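Long-range contact in endo-beta-mannanase (Opitutaceae bacterium TAV5, PDB 7BOB), which probably removes mannose units from the ends of beta-1,4-linked mannan chains as a glycoside hydrolase family 5 exo-mannosidase of a termite-gut bacterium: residues Asp257-Lys269 / Leu413-Val427. Sequence-based numbering, arbitrary orientation.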
ATOM      1  N   ASP A 257      26.234 -13.896  13.423  1.00 49.83           N
ATOM      2  CA  ASP A 257      25.244 -14.794  12.827  1.00 48.26           C
ATOM      3  C   ASP A 257      25.742 -15.338  11.494  1.00 46.63           C
ATOM      4  O   ASP A 257      26.061 -14.551  10.597  1.00 46.73           O
ATOM      5  CB  ASP A 257      23.916 -14.055  12.630  1.00 49.66           C
ATOM      6  CG  ASP A 257      22.812 -14.943  12.045  1.00 50.55           C
ATOM      7  OD1 ASP A 257      23.004 -16.175  11.887  1.00 52.09           O
ATOM      8  OD2 ASP A 257      21.744 -14.397  11.723  1.00 51.81           O
ATOM      9  N   PRO A 258      25.815 -16.655  11.319  1.00 50.14           N
ATOM     10  CA  PRO A 258      26.104 -17.215   9.981  1.00 46.39           C
ATOM     11  C   PRO A 258      25.147 -16.754   8.865  1.00 45.09           C
ATOM     12  O   PRO A 258      25.578 -16.654   7.705  1.00 41.34           O
ATOM     13  CB  PRO A 258      25.988 -18.732  10.209  1.00 45.58           C
ATOM     14  CG  PRO A 258      26.216 -18.923  11.682  1.00 48.56           C
ATOM     15  CD  PRO A 258      25.741 -17.687  12.373  1.00 50.46           C
ATOM     16  N   LEU A 259      23.854 -16.531   9.152  1.00 45.67           N
ATOM     17  CA  LEU A 259      22.961 -15.957   8.132  1.00 47.99           C
ATOM     18  C   LEU A 259      23.465 -14.592   7.671  1.00 43.93           C
ATOM     19  O   LEU A 259      23.698 -14.374   6.477  1.00 45.00           O
ATOM     20  CB  LEU A 259      21.516 -15.841   8.650  1.00 46.09           C
ATOM     21  CG  LEU A 259      20.399 -15.350   7.680  1.00 50.04           C
ATOM     22  CD1 LEU A 259      20.365 -13.813   7.507  1.00 50.01           C
ATOM     23  CD2 LEU A 259      20.488 -15.990   6.301  1.00 47.59           C
ATOM     24  N   THR A 260      23.630 -13.658   8.609  1.00 44.23           N
ATOM     25  CA  THR A 260      24.163 -12.344   8.271  1.00 43.33           C
ATOM     26  C   THR A 260      25.471 -12.466   7.486  1.00 48.32           C
ATOM     27  O   THR A 260      25.640 -11.822   6.441  1.00 41.30           O
ATOM     28  CB  THR A 260      24.395 -11.513   9.536  1.00 47.45           C
ATOM     29  OG1 THR A 260      23.171 -11.354  10.260  1.00 46.80           O
ATOM     30  CG2 THR A 260      24.962 -10.127   9.182  1.00 42.03           C
ATOM     31  N   ARG A 261      26.395 -13.317   7.965  1.00 43.64           N
ATOM     32  CA  ARG A 261      27.677 -13.501   7.273  1.00 47.42           C
ATOM     33  C   ARG A 261      27.502 -14.071   5.875  1.00 46.11           C
ATOM     34  O   ARG A 261      28.354 -13.841   5.018  1.00 47.88           O
ATOM     35  CB  ARG A 261      28.618 -14.430   8.051  1.00 43.16           C
ATOM     36  CG  ARG A 261      29.054 -13.890   9.401  1.00 46.22           C
ATOM     37  CD  ARG A 261      29.668 -14.994  10.241  1.00 45.00           C
ATOM     38  NE  ARG A 261      30.236 -14.485  11.486  1.00 46.10           N
ATOM     39  CZ  ARG A 261      31.179 -15.106  12.193  1.00 47.16           C
ATOM     40  NH1 ARG A 261      31.662 -16.280  11.784  1.00 43.50           N
ATOM     41  NH2 ARG A 261      31.626 -14.554  13.318  1.00 44.21           N
ATOM     42  N   SER A 262      26.420 -14.791   5.605  1.00 42.91           N
ATOM     43  CA  SER A 262      26.301 -15.311   4.252  1.00 44.60           C
ATOM     44  C   SER A 262      25.738 -14.292   3.253  1.00 47.10           C
ATOM     45  O   SER A 262      25.721 -14.576   2.050  1.00 47.58           O
ATOM     46  CB  SER A 262      25.427 -16.560   4.259  1.00 46.56           C
ATOM     47  OG  SER A 262      24.063 -16.207   4.497  1.00 49.88           O
ATOM     48  N   LEU A 263      25.280 -13.124   3.704  1.00 44.20           N
ATOM     49  CA  LEU A 263      24.567 -12.217   2.801  1.00 46.37           C
ATOM     50  C   LEU A 263      25.486 -11.663   1.715  1.00 46.43           C
ATOM     51  O   LEU A 263      25.214 -11.800   0.514  1.00 44.63           O
ATOM     52  CB  LEU A 263      23.952 -11.070   3.601  1.00 47.79           C
ATOM     53  CG  LEU A 263      22.821 -11.464   4.539  1.00 48.36           C
ATOM     54  CD1 LEU A 263      22.607 -10.331   5.553  1.00 46.73           C
ATOM     55  CD2 LEU A 263      21.562 -11.730   3.721  1.00 42.69           C
ATOM     56  N   LEU A 264      26.575 -11.019   2.119  1.00 43.35           N
ATOM     57  CA  LEU A 264      27.448 -10.388   1.127  1.00 46.76           C
ATOM     58  C   LEU A 264      28.033 -11.409   0.146  1.00 47.36           C
ATOM     59  O   LEU A 264      27.926 -11.188  -1.075  1.00 46.77           O
ATOM     60  CB  LEU A 264      28.501  -9.562   1.870  1.00 44.30           C
ATOM     61  CG  LEU A 264      29.324  -8.507   1.134  1.00 49.79           C
ATOM     62  CD1 LEU A 264      28.430  -7.643   0.287  1.00 47.45           C
ATOM     63  CD2 LEU A 264      30.118  -7.655   2.138  1.00 47.18           C
ATOM     64  N   PRO A 265      28.565 -12.564   0.574  1.00 46.99           N
ATOM     65  CA  PRO A 265      29.003 -13.558  -0.428  1.00 49.71           C
ATOM     66  C   PRO A 265      27.892 -14.005  -1.352  1.00 46.51           C
ATOM     67  O   PRO A 265      28.140 -14.248  -2.541  1.00 47.34           O
ATOM     68  CB  PRO A 265      29.518 -14.731   0.426  1.00 46.26           C
ATOM     69  CG  PRO A 265      29.877 -14.107   1.733  1.00 51.61           C
ATOM     70  CD  PRO A 265      28.869 -13.011   1.947  1.00 48.64           C
ATOM     71  N   PHE A 266      26.668 -14.126  -0.837  1.00 44.81           N
ATOM     72  CA  PHE A 266      25.545 -14.483  -1.696  1.00 44.49           C
ATOM     73  C   PHE A 266      25.298 -13.415  -2.754  1.00 44.84           C
ATOM     74  O   PHE A 266      25.102 -13.733  -3.935  1.00 45.94           O
ATOM     75  CB  PHE A 266      24.294 -14.712  -0.857  1.00 46.23           C
ATOM     76  CG  PHE A 266      23.036 -14.716  -1.661  1.00 50.52           C
ATOM     77  CD1 PHE A 266      22.618 -15.874  -2.324  1.00 45.44           C
ATOM     78  CD2 PHE A 266      22.269 -13.557  -1.780  1.00 45.64           C
ATOM     79  CE1 PHE A 266      21.449 -15.870  -3.085  1.00 42.69           C
ATOM     80  CE2 PHE A 266      21.084 -13.555  -2.533  1.00 46.94           C
ATOM     81  CZ  PHE A 266      20.679 -14.715  -3.184  1.00 46.31           C
ATOM     82  N   TYR A 267      25.283 -12.139  -2.347  1.00 44.03           N
ATOM     83  CA  TYR A 267      25.111 -11.049  -3.316  1.00 46.14           C
ATOM     84  C   TYR A 267      26.223 -11.055  -4.358  1.00 48.64           C
ATOM     85  O   TYR A 267      25.969 -10.840  -5.553  1.00 46.73           O
ATOM     86  CB  TYR A 267      25.091  -9.691  -2.611  1.00 43.15           C
ATOM     87  CG  TYR A 267      23.904  -9.485  -1.695  1.00 47.49           C
ATOM     88  CD1 TYR A 267      22.627  -9.838  -2.096  1.00 41.73           C
ATOM     89  CD2 TYR A 267      24.065  -8.919  -0.437  1.00 46.46           C
ATOM     90  CE1 TYR A 267      21.548  -9.647  -1.258  1.00 44.19           C
ATOM     91  CE2 TYR A 267      22.983  -8.712   0.401  1.00 40.67           C
ATOM     92  CZ  TYR A 267      21.742  -9.078  -0.015  1.00 41.53           C
ATOM     93  OH  TYR A 267      20.686  -8.897   0.828  1.00 43.04           O
ATOM     94  N   VAL A 268      27.469 -11.273  -3.914  1.00 46.16           N
ATOM     95  CA  VAL A 268      28.596 -11.324  -4.843  1.00 48.06           C
ATOM     96  C   VAL A 268      28.419 -12.480  -5.819  1.00 47.20           C
ATOM     97  O   VAL A 268      28.624 -12.323  -7.030  1.00 49.33           O
ATOM     98  CB  VAL A 268      29.926 -11.421  -4.066  1.00 50.93           C
ATOM     99  CG1 VAL A 268      31.127 -11.661  -5.017  1.00 46.64           C
ATOM    100  CG2 VAL A 268      30.136 -10.161  -3.238  1.00 42.03           C
ATOM    101  N   LYS A 269      27.988 -13.642  -5.316  1.00 47.03           N
ATOM    102  CA  LYS A 269      27.737 -14.797  -6.178  1.00 46.12           C
ATOM    103  C   LYS A 269      26.719 -14.471  -7.267  1.00 48.18           C
ATOM    104  O   LYS A 269      26.906 -14.834  -8.434  1.00 47.39           O
ATOM    105  CB  LYS A 269      27.221 -15.976  -5.342  1.00 48.54           C
ATOM    106  CG  LYS A 269      28.244 -16.652  -4.456  1.00 53.45           C
ATOM    107  CD  LYS A 269      27.689 -17.955  -3.830  1.00 44.68           C
ATOM    108  CE  LYS A 269      28.618 -18.437  -2.718  1.00 48.26           C
ATOM    109  NZ  LYS A 269      28.108 -19.649  -2.003  1.00 52.73           N
ATOM    110  N   LEU A 413      16.077 -17.170  -2.016  1.00 43.59           N
ATOM    111  CA  LEU A 413      17.423 -17.557  -2.378  1.00 44.57           C
ATOM    112  C   LEU A 413      18.360 -17.371  -1.192  1.00 46.45           C
ATOM    113  O   LEU A 413      19.213 -18.229  -0.931  1.00 48.65           O
ATOM    114  CB  LEU A 413      17.880 -16.749  -3.593  1.00 48.57           C
ATOM    115  CG  LEU A 413      17.229 -17.082  -4.941  1.00 45.74           C
ATOM    116  CD1 LEU A 413      17.739 -16.140  -6.019  1.00 43.51           C
ATOM    117  CD2 LEU A 413      17.499 -18.514  -5.334  1.00 48.97           C
ATOM    118  N   ILE A 414      18.178 -16.286  -0.431  1.00 44.55           N
ATOM    119  CA  ILE A 414      19.071 -16.000   0.690  1.00 41.75           C
ATOM    120  C   ILE A 414      19.009 -17.125   1.715  1.00 45.39           C
ATOM    121  O   ILE A 414      20.040 -17.625   2.187  1.00 46.43           O
ATOM    122  CB  ILE A 414      18.719 -14.643   1.320  1.00 42.71           C
ATOM    123  CG1 ILE A 414      19.269 -13.506   0.450  1.00 44.94           C
ATOM    124  CG2 ILE A 414      19.240 -14.567   2.753  1.00 40.83           C
ATOM    125  CD1 ILE A 414      18.742 -12.119   0.820  1.00 39.57           C
ATOM    126  N   LEU A 415      17.794 -17.560   2.047  1.00 41.08           N
ATOM    127  CA  LEU A 415      17.599 -18.560   3.089  1.00 43.57           C
ATOM    128  C   LEU A 415      18.050 -19.930   2.621  1.00 44.65           C
ATOM    129  O   LEU A 415      18.713 -20.662   3.366  1.00 49.91           O
ATOM    130  CB  LEU A 415      16.123 -18.609   3.508  1.00 43.94           C
ATOM    131  CG  LEU A 415      15.867 -19.618   4.622  1.00 42.33           C
ATOM    132  CD1 LEU A 415      16.465 -19.130   5.929  1.00 42.81           C
ATOM    133  CD2 LEU A 415      14.387 -19.876   4.774  1.00 44.50           C
ATOM    134  N   ALA A 416      17.669 -20.316   1.401  1.00 45.14           N
ATOM    135  CA  ALA A 416      18.142 -21.589   0.873  1.00 44.05           C
ATOM    136  C   ALA A 416      19.665 -21.614   0.830  1.00 47.95           C
ATOM    137  O   ALA A 416      20.285 -22.608   1.220  1.00 48.45           O
ATOM    138  CB  ALA A 416      17.557 -21.840  -0.513  1.00 44.71           C
ATOM    139  N   HIS A 417      20.281 -20.507   0.391  1.00 45.70           N
ATOM    140  CA  HIS A 417      21.735 -20.413   0.319  1.00 46.71           C
ATOM    141  C   HIS A 417      22.364 -20.619   1.688  1.00 48.39           C
ATOM    142  O   HIS A 417      23.345 -21.358   1.826  1.00 51.09           O
ATOM    143  CB  HIS A 417      22.135 -19.054  -0.252  1.00 45.42           C
ATOM    144  CG  HIS A 417      23.612 -18.814  -0.283  1.00 48.00           C
ATOM    145  ND1 HIS A 417      24.257 -18.025   0.646  1.00 47.92           N
ATOM    146  CD2 HIS A 417      24.567 -19.239  -1.145  1.00 46.53           C
ATOM    147  CE1 HIS A 417      25.544 -17.971   0.358  1.00 51.65           C
ATOM    148  NE2 HIS A 417      25.759 -18.707  -0.720  1.00 53.90           N
ATOM    149  N   HIS A 418      21.799 -19.987   2.721  1.00 48.21           N
ATOM    150  CA  HIS A 418      22.356 -20.123   4.064  1.00 49.31           C
ATOM    151  C   HIS A 418      22.135 -21.530   4.622  1.00 53.21           C
ATOM    152  O   HIS A 418      23.039 -22.111   5.243  1.00 50.47           O
ATOM    153  CB  HIS A 418      21.745 -19.079   4.993  1.00 47.26           C
ATOM    154  CG  HIS A 418      21.814 -19.445   6.443  1.00 50.91           C
ATOM    155  ND1 HIS A 418      23.005 -19.510   7.143  1.00 51.39           N
ATOM    156  CD2 HIS A 418      20.840 -19.777   7.325  1.00 47.00           C
ATOM    157  CE1 HIS A 418      22.760 -19.859   8.394  1.00 48.54           C
ATOM    158  NE2 HIS A 418      21.452 -20.016   8.531  1.00 51.32           N
ATOM    159  N   LEU A 419      20.942 -22.094   4.408  1.00 48.16           N
ATOM    160  CA  LEU A 419      20.635 -23.395   4.986  1.00 47.49           C
ATOM    161  C   LEU A 419      21.411 -24.500   4.285  1.00 52.79           C
ATOM    162  O   LEU A 419      21.805 -25.476   4.929  1.00 51.70           O
ATOM    163  CB  LEU A 419      19.127 -23.672   4.924  1.00 44.59           C
ATOM    164  CG  LEU A 419      18.191 -22.745   5.719  1.00 48.87           C
ATOM    165  CD1 LEU A 419      16.705 -23.052   5.423  1.00 45.02           C
ATOM    166  CD2 LEU A 419      18.458 -22.795   7.227  1.00 48.30           C
ATOM    167  N   LEU A 420      21.641 -24.369   2.976  1.00 50.69           N
ATOM    168  CA  LEU A 420      22.464 -25.350   2.279  1.00 50.81           C
ATOM    169  C   LEU A 420      23.916 -25.301   2.757  1.00 56.36           C
ATOM    170  O   LEU A 420      24.557 -26.349   2.905  1.00 53.45           O
ATOM    171  CB  LEU A 420      22.375 -25.121   0.775  1.00 47.73           C
ATOM    172  CG  LEU A 420      21.055 -25.544   0.154  1.00 49.69           C
ATOM    173  CD1 LEU A 420      20.781 -24.786  -1.142  1.00 41.37           C
ATOM    174  CD2 LEU A 420      21.061 -27.067  -0.068  1.00 52.33           C
ATOM    175  N   GLN A 421      24.446 -24.094   3.019  1.00 52.38           N
ATOM    176  CA  GLN A 421      25.792 -23.998   3.578  1.00 55.67           C
ATOM    177  C   GLN A 421      25.846 -24.550   4.992  1.00 56.36           C
ATOM    178  O   GLN A 421      26.910 -24.979   5.438  1.00 58.41           O
ATOM    179  CB  GLN A 421      26.296 -22.545   3.589  1.00 51.28           C
ATOM    180  CG  GLN A 421      26.408 -21.912   2.228  1.00 50.45           C
ATOM    181  CD  GLN A 421      27.202 -20.586   2.237  1.00 53.44           C
ATOM    182  OE1 GLN A 421      27.142 -19.791   3.184  1.00 45.16           O
ATOM    183  NE2 GLN A 421      27.950 -20.370   1.177  1.00 45.76           N
ATOM    184  N   SER A 422      24.728 -24.522   5.728  1.00 57.10           N
ATOM    185  CA  SER A 422      24.720 -25.174   7.034  1.00 57.84           C
ATOM    186  C   SER A 422      24.702 -26.698   6.898  1.00 61.64           C
ATOM    187  O   SER A 422      25.234 -27.411   7.765  1.00 59.81           O
ATOM    188  CB  SER A 422      23.535 -24.685   7.857  1.00 57.01           C
ATOM    189  OG  SER A 422      23.862 -23.487   8.527  1.00 57.24           O
ATOM    190  N   ALA A 423      24.112 -27.215   5.820  1.00 58.37           N
ATOM    191  CA  ALA A 423      24.284 -28.621   5.464  1.00 58.52           C
ATOM    192  C   ALA A 423      25.642 -28.886   4.850  1.00 62.79           C
ATOM    193  O   ALA A 423      25.860 -29.979   4.320  1.00 63.90           O
ATOM    194  CB  ALA A 423      23.201 -29.073   4.488  1.00 53.49           C
ATOM    195  N   GLU A 424      26.528 -27.889   4.863  1.00 58.94           N
ATOM    196  CA  GLU A 424      27.898 -28.042   4.387  1.00 64.57           C
ATOM    197  C   GLU A 424      27.939 -28.361   2.894  1.00 65.60           C
ATOM    198  O   GLU A 424      28.793 -29.118   2.421  1.00 59.31           O
ATOM    199  CB  GLU A 424      28.651 -29.086   5.216  1.00 61.46           C
ATOM    200  CG  GLU A 424      28.852 -28.601   6.645  1.00 64.63           C
ATOM    201  CD  GLU A 424      29.501 -29.632   7.537  1.00 76.31           C
ATOM    202  OE1 GLU A 424      30.476 -30.283   7.087  1.00 73.58           O
ATOM    203  OE2 GLU A 424      29.028 -29.785   8.690  1.00 77.88           O
ATOM    204  N   GLU A 425      27.015 -27.759   2.145  1.00 60.13           N
ATOM    205  CA  GLU A 425      27.093 -27.728   0.691  1.00 61.60           C
ATOM    206  C   GLU A 425      27.804 -26.461   0.223  1.00 58.84           C
ATOM    207  O   GLU A 425      27.825 -25.451   0.928  1.00 59.46           O
ATOM    208  CB  GLU A 425      25.697 -27.801   0.081  1.00 59.84           C
ATOM    209  CG  GLU A 425      24.930 -29.052   0.501  1.00 61.19           C
ATOM    210  CD  GLU A 425      25.191 -30.212  -0.425  1.00 63.83           C
ATOM    211  OE1 GLU A 425      25.953 -30.048  -1.405  1.00 67.22           O
ATOM    212  OE2 GLU A 425      24.637 -31.293  -0.181  1.00 67.84           O
ATOM    213  N   HIS A 426      28.420 -26.543  -0.961  1.00 57.20           N
ATOM    214  CA  HIS A 426      28.979 -25.381  -1.652  1.00 66.15           C
ATOM    215  C   HIS A 426      27.959 -24.932  -2.692  1.00 62.59           C
ATOM    216  O   HIS A 426      27.652 -25.677  -3.629  1.00 63.26           O
ATOM    217  CB  HIS A 426      30.321 -25.693  -2.326  1.00 66.63           C
ATOM    218  CG  HIS A 426      31.442 -25.959  -1.366  1.00 77.91           C
ATOM    219  ND1 HIS A 426      31.572 -25.296  -0.162  1.00 81.50           N
ATOM    220  CD2 HIS A 426      32.485 -26.823  -1.432  1.00 84.34           C
ATOM    221  CE1 HIS A 426      32.642 -25.743   0.473  1.00 83.17           C
ATOM    222  NE2 HIS A 426      33.216 -26.668  -0.278  1.00 86.73           N
ATOM    223  N   VAL A 427      27.439 -23.721  -2.533  1.00 58.00           N
ATOM    224  CA  VAL A 427      26.264 -23.283  -3.280  1.00 57.94           C
ATOM    225  C   VAL A 427      26.680 -22.326  -4.391  1.00 54.01           C
ATOM    226  O   VAL A 427      27.281 -21.278  -4.129  1.00 51.19           O
ATOM    227  CB  VAL A 427      25.236 -22.625  -2.357  1.00 52.53           C
ATOM    228  CG1 VAL A 427      23.981 -22.305  -3.145  1.00 51.93           C
ATOM    229  CG2 VAL A 427      24.962 -23.530  -1.163  1.00 56.32           C
TER
HETATM  230  O   HOH W   1      22.422 -16.545   2.406  1.00 46.23           O
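Phe266 and Ile414 bury the most surface where helix 258-272 meets helix 406-422. The phenyl ring is turned toward helix 406-422 by a first torsion that sets CG anti to the backbone N (chi1 164°). Phe266 CE2 then reaches Ile414 CG1 at 3.5 Å, CZ lies equally near Leu413 CB, and Ile414 CA stands over one face of the ring. Ile414 answers as a knob into a hole made by Leu259, Leu263, Phe266 and Tyr267: its CG2 branch turns to Leu263 CD2, 3.8 Å away, while CD1 approaches the Tyr267 hydroxyl, whose hydrogen-bond partner is His248. The interface illustrates how two domains can be joined by helices that pack crosswise; here the axes of 258-269 and 413-422 approach to 9.6 Å at 114°. One helix belongs to the family 5 (beta/alpha)8 barrel, and the other flanks the mixed sheet of the C-terminal domain beside strand 385-389. The seam is not wholly apolar, for His417 threads a polar line through it. Phe266 CB sits over one face of this imidazole, and both ring nitrogens are engaged near the ring plane. His417 NE2 accepts from Lys269 NZ at 2.8 Å, and His417 ND1 is hydrogen-bonded to a water that donates to Ser262 OG and to Ile414 O. The extended Lys269 chain places the same NZ on a lone pair of Val427 O, tying helix 258-272 to the start of strand 427-431. A leucine in place of His417 would probably leave Lys269 NZ without its imidazole acceptor and the water with one partner fewer. Farther along, Leu259 CB lies almost on the normal of the His418 ring, 4.0 Å from its centroid in a CH-pi contact, while Glu573 of helix 569-583 holds His418 NE2.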